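Nuclear import protein MOG1 (PDB 1JHS) binds the Ran GTPase Gsp1 and takes part in nuclear protein import and poly(A)+ mRNA export. Local coordinates at residues 96-101 against 174-179. The protein carries 1 engineered substitution. Sequence-based numbering, arbitrary orientation.
Sequences DTVQQG and EMVRKF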
loop_
_atom_site.group_PDB
_atom_site.type_symbol
_atom_site.label_atom_id
_atom_site.label_comp_id
_atom_site.label_asym_id
_atom_site.label_seq_id
_atom_site.Cartn_x
_atom_site.Cartn_y
_atom_site.Cartn_z
ATOM N N ASP A 96 -11.277 2.669 -5.927
ATOM C CA ASP A 96 -12.239 3.665 -5.475
ATOM C C ASP A 96 -11.656 5.077 -5.397
ATOM O O ASP A 96 -10.495 5.270 -5.042
ATOM C CB ASP A 96 -12.742 3.352 -4.061
ATOM C CG ASP A 96 -13.549 2.068 -3.974
ATOM O OD1 ASP A 96 -12.994 1.030 -3.532
ATOM O OD2 ASP A 96 -14.746 2.092 -4.336
ATOM N N THR A 97 -12.484 6.056 -5.734
ATOM C CA THR A 97 -12.096 7.439 -5.553
ATOM C C THR A 97 -12.629 7.667 -4.144
ATOM O O THR A 97 -13.856 7.649 -3.923
ATOM C CB THR A 97 -12.812 8.396 -6.513
ATOM O OG1 THR A 97 -12.224 8.284 -7.813
ATOM C CG2 THR A 97 -12.624 9.825 -6.050
ATOM N N VAL A 98 -11.728 7.855 -3.190
ATOM C CA VAL A 98 -12.129 8.071 -1.800
ATOM C C VAL A 98 -12.514 9.551 -1.602
ATOM O O VAL A 98 -13.445 9.873 -0.859
ATOM C CB VAL A 98 -10.991 7.680 -0.855
ATOM C CG1 VAL A 98 -11.285 8.185 0.549
ATOM C CG2 VAL A 98 -10.839 6.138 -0.851
ATOM N N GLN A 99 -11.798 10.444 -2.279
ATOM C CA GLN A 99 -12.111 11.870 -2.194
ATOM C C GLN A 99 -11.747 12.498 -3.529
ATOM O O GLN A 99 -10.594 12.441 -3.950
ATOM C CB GLN A 99 -11.346 12.544 -1.056
ATOM C CG GLN A 99 -11.857 13.967 -0.746
ATOM C CD GLN A 99 -11.236 14.555 0.511
ATOM O OE1 GLN A 99 -10.089 15.013 0.499
ATOM N NE2 GLN A 99 -11.982 14.524 1.618
ATOM N N GLN A 100 -12.738 13.079 -4.205
ATOM C CA GLN A 100 -12.492 13.666 -5.508
ATOM C C GLN A 100 -11.315 14.610 -5.471
ATOM O O GLN A 100 -11.151 15.411 -4.543
ATOM C CB GLN A 100 -13.744 14.376 -6.040
ATOM C CG GLN A 100 -14.912 13.420 -6.351
ATOM C CD GLN A 100 -14.612 12.421 -7.473
ATOM O OE1 GLN A 100 -13.918 12.752 -8.442
ATOM N NE2 GLN A 100 -15.160 11.210 -7.367
ATOM N N GLY A 101 -10.467 14.450 -6.479
ATOM C CA GLY A 101 -9.285 15.268 -6.623
ATOM C C GLY A 101 -8.062 14.877 -5.821
ATOM O O GLY A 101 -6.952 15.108 -6.288
ATOM N N GLU A 174 -8.494 2.762 5.615
ATOM C CA GLU A 174 -8.432 3.398 6.946
ATOM C C GLU A 174 -7.181 4.279 7.066
ATOM O O GLU A 174 -7.231 5.340 7.684
ATOM C CB GLU A 174 -8.451 2.356 8.069
ATOM C CG GLU A 174 -9.765 1.543 8.125
ATOM C CD GLU A 174 -9.929 0.753 9.418
ATOM O OE1 GLU A 174 -10.861 -0.083 9.483
ATOM O OE2 GLU A 174 -9.144 0.969 10.380
ATOM N N MET A 175 -6.061 3.836 6.489
ATOM C CA MET A 175 -4.839 4.635 6.516
ATOM C C MET A 175 -5.060 5.948 5.775
ATOM O O MET A 175 -4.576 7.016 6.196
ATOM C CB MET A 175 -3.684 3.874 5.858
ATOM C CG MET A 175 -3.240 2.638 6.663
ATOM S SD MET A 175 -1.714 1.975 5.966
ATOM C CE MET A 175 -0.506 3.248 6.477
ATOM N N VAL A 176 -5.805 5.880 4.678
ATOM C CA VAL A 176 -6.081 7.084 3.898
ATOM C C VAL A 176 -7.012 8.021 4.650
ATOM O O VAL A 176 -6.774 9.235 4.706
ATOM C CB VAL A 176 -6.709 6.707 2.543
ATOM C CG1 VAL A 176 -7.288 7.956 1.831
ATOM C CG2 VAL A 176 -5.645 6.031 1.678
ATOM N N ARG A 177 -8.072 7.462 5.229
ATOM C CA ARG A 177 -9.020 8.293 5.971
ATOM C C ARG A 177 -8.412 8.905 7.218
ATOM O O ARG A 177 -8.788 10.013 7.595
ATOM C CB ARG A 177 -10.266 7.488 6.333
ATOM C CG ARG A 177 -11.163 7.320 5.107
ATOM C CD ARG A 177 -12.533 6.918 5.501
ATOM N NE ARG A 177 -13.513 7.233 4.464
ATOM C CZ ARG A 177 -13.425 6.821 3.222
ATOM N NH1 ARG A 177 -12.377 6.091 2.882
ATOM N NH2 ARG A 177 -14.403 7.073 2.347
ATOM N N LYS A 178 -7.468 8.196 7.832
ATOM C CA LYS A 178 -6.797 8.666 9.055
ATOM C C LYS A 178 -5.537 9.500 8.819
ATOM O O LYS A 178 -4.949 10.046 9.773
ATOM C CB LYS A 178 -6.411 7.467 9.922
ATOM C CG LYS A 178 -7.580 6.797 10.621
ATOM C CD LYS A 178 -7.958 7.573 11.868
ATOM C CE LYS A 178 -8.937 6.779 12.707
ATOM N NZ LYS A 178 -9.052 7.383 14.077
ATOM N N PHE A 179 -5.130 9.605 7.560
ATOM C CA PHE A 179 -3.924 10.329 7.175
ATOM C C PHE A 179 -4.024 11.823 7.491
ATOM O O PHE A 179 -4.947 12.498 7.039
ATOM C CB PHE A 179 -3.668 10.128 5.673
ATOM C CG PHE A 179 -2.340 10.669 5.204
ATOM C CD1 PHE A 179 -1.187 9.883 5.268
ATOM C CD2 PHE A 179 -2.239 11.974 4.750
ATOM C CE1 PHE A 179 0.074 10.411 4.874
ATOM C CE2 PHE A 179 -0.985 12.514 4.361
ATOM C CZ PHE A 179 0.160 11.724 4.428
#
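The guanidinium group of Arg177 is the one flat group in this contact, and the methyl CG1 of Val98 meets it obliquely. Arg177 NH1 comes within 3.3 Å of Val98 CG1, and CZ and NH2 follow at 3.7 Å and 3.8 Å from the same methyl. The second branch is more distant, Val98 CG2 lying 4.0 Å from Arg177 NH1. The CA–CB bond of Arg177 does not aim at the strand; its chain, extended from CG to NE, carries the charged end across, and a turn about CD–NE (chi4 55°) swings the guanidinium round, with NH1 nearest the valine.

Val98 CG1 also touches CG1 of the buried Val176 at 4.2 Å, a looser apolar contact. Both valines point toward each other's segment, and in Val98 CG1 stands anti to the backbone N (chi1 168°), where it serves both helix residues at once. Val98 belongs to a classic beta bulge, paired with Gln99 opposite Lys103, at the end of the edge strand 87-99. Thr105 on the adjoining strand 103-113 touches both valines, and Asp96 OD1 is hydrogen-bonded to Tyr169 OH, about two turns earlier on helix 163-178.

The contact thus joins the last turn of that helix to the margin of the antiparallel sheet it packs on. With 128 Å² buried and van der Waals contact alone between the segments, one methyl bridges the buried apolar layer and an exposed arginine, whose charge probably remains largely solvated.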